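Local atomic coordinates of proteasome accessory factor B/C (PafBC) (Paenarthrobacter aurescens, PDB entry 6SJ9), a protein that probably acts as a transcriptional regulator in the bacterial DNA damage response, combining winged helix-turn-helix and WYL domains in a single chain. Residues P89-T94 against T466-E471. Numbering follows the deposited sequence.
Sequences PDVSLT and TGAAGE
P89 and V91 meet A468 where a two-stranded antiparallel sheet, strand 90-93 paired with 421-424, packs on the last turn of helix 457-469. The contact is small, 102 Å² in all, purely apolar and without a hydrogen bond across it. Its closer part lies around the A468 methyl: the backbone of P89 comes over it, with P89 CA 4.2 Å from A468 CB, while V91 approaches from farther along the strand, its CG1 4.4 Å from the same A468 CB. With chi1 at -51°, V91 sends CG1 toward the helix and holds CG2 back, 6.0 Å from A468 CB. F425 and K464 also touch V91, and A430 of helix 427-441 touches A468. The loose side begins at the outer ring atoms of P89: P89 CB points away from the helix and lies 5.5 Å from A468 CB. Beyond, D90, exposed and with its CB directed away from the helix, forms a salt bridge through OD2 with R424 NE of the partner strand. The packing joins the strand leading into helix 95-118 to a helix more than 360 residues later. Next to the contact G467 makes a backbone hydrogen bond with L88, and A468 O accepts one from the side-chain NH1 of R87.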
loop_
_atom_site.group_PDB
_atom_site.type_symbol
_atom_site.label_atom_id
_atom_site.label_comp_id
_atom_site.label_asym_id
_atom_site.label_seq_id
_atom_site.Cartn_x
_atom_site.Cartn_y
_atom_site.Cartn_z
ATOM N N PRO A 89 -10.966 18.858 -5.914
ATOM C CA PRO A 89 -10.215 18.087 -4.901
ATOM C C PRO A 89 -11.077 17.232 -3.996
ATOM O O PRO A 89 -10.551 16.266 -3.386
ATOM C CB PRO A 89 -9.513 19.183 -4.072
ATOM C CG PRO A 89 -9.588 20.397 -4.891
ATOM C CD PRO A 89 -10.795 20.306 -5.761
ATOM N N ASP A 90 -12.376 17.546 -3.880
ATOM C CA ASP A 90 -13.259 16.923 -2.889
ATOM C C ASP A 90 -14.116 15.863 -3.564
ATOM O O ASP A 90 -14.800 16.158 -4.555
ATOM C CB ASP A 90 -14.170 17.962 -2.213
ATOM C CG ASP A 90 -13.386 19.043 -1.515
ATOM O OD1 ASP A 90 -13.671 20.235 -1.747
ATOM O OD2 ASP A 90 -12.473 18.713 -0.747
ATOM N N VAL A 91 -14.050 14.629 -3.065
ATOM C CA VAL A 91 -14.848 13.526 -3.597
ATOM C C VAL A 91 -15.506 12.807 -2.426
ATOM O O VAL A 91 -14.981 12.789 -1.311
ATOM C CB VAL A 91 -14.019 12.515 -4.447
ATOM C CG1 VAL A 91 -13.160 13.215 -5.537
ATOM C CG2 VAL A 91 -13.141 11.649 -3.582
ATOM N N SER A 92 -16.677 12.239 -2.670
ATOM C CA SER A 92 -17.353 11.412 -1.687
ATOM C C SER A 92 -17.235 9.980 -2.125
ATOM O O SER A 92 -17.648 9.640 -3.236
ATOM C CB SER A 92 -18.819 11.776 -1.544
ATOM O OG SER A 92 -18.897 13.156 -1.353
ATOM N N LEU A 93 -16.711 9.139 -1.248
ATOM C CA LEU A 93 -16.407 7.771 -1.615
ATOM C C LEU A 93 -17.336 6.825 -0.882
ATOM O O LEU A 93 -17.619 7.023 0.296
ATOM C CB LEU A 93 -14.942 7.435 -1.286
ATOM C CG LEU A 93 -13.913 8.229 -2.098
ATOM C CD1 LEU A 93 -12.491 7.816 -1.757
ATOM C CD2 LEU A 93 -14.199 8.037 -3.587
ATOM N N THR A 94 -17.843 5.827 -1.596
ATOM C CA THR A 94 -18.486 4.711 -0.936
ATOM C C THR A 94 -17.435 3.790 -0.299
ATOM O O THR A 94 -16.260 3.788 -0.688
ATOM C CB THR A 94 -19.296 3.902 -1.926
ATOM O OG1 THR A 94 -18.376 3.207 -2.776
ATOM C CG2 THR A 94 -20.262 4.830 -2.746
ATOM N N THR A 466 -9.894 11.152 -11.055
ATOM C CA THR A 466 -9.495 11.909 -12.238
ATOM C C THR A 466 -9.892 13.378 -12.098
ATOM O O THR A 466 -9.122 14.274 -12.455
ATOM C CB THR A 466 -10.143 11.316 -13.494
ATOM O OG1 THR A 466 -9.646 9.993 -13.733
ATOM C CG2 THR A 466 -9.872 12.176 -14.752
ATOM N N GLY A 467 -11.082 13.638 -11.568
ATOM C CA GLY A 467 -11.500 15.006 -11.337
ATOM C C GLY A 467 -10.637 15.691 -10.300
ATOM O O GLY A 467 -10.440 16.902 -10.360
ATOM N N ALA A 468 -10.067 14.917 -9.368
ATOM C CA ALA A 468 -9.224 15.506 -8.349
ATOM C C ALA A 468 -7.808 15.730 -8.841
ATOM O O ALA A 468 -7.129 16.623 -8.341
ATOM C CB ALA A 468 -9.253 14.612 -7.107
ATOM N N ALA A 469 -7.376 15.008 -9.857
ATOM C CA ALA A 469 -6.060 15.255 -10.398
ATOM C C ALA A 469 -6.063 16.329 -11.466
ATOM O O ALA A 469 -5.008 16.894 -11.739
ATOM C CB ALA A 469 -5.445 13.987 -10.984
ATOM N N GLY A 470 -7.209 16.593 -12.094
ATOM C CA GLY A 470 -7.234 17.445 -13.282
ATOM C C GLY A 470 -6.403 16.880 -14.433
ATOM O O GLY A 470 -6.183 15.670 -14.561
ATOM N N GLU A 471 -5.856 17.786 -15.247
ATOM C CA GLU A 471 -5.161 17.370 -16.473
ATOM C C GLU A 471 -3.992 16.422 -16.189
ATOM O O GLU A 471 -3.646 15.617 -17.056
ATOM C CB GLU A 471 -4.690 18.634 -17.230
ATOM C CG GLU A 471 -4.036 18.447 -18.626
ATOM C CD GLU A 471 -4.883 17.723 -19.676
ATOM O OE1 GLU A 471 -6.127 17.643 -19.557
ATOM O OE2 GLU A 471 -4.266 17.220 -20.641
#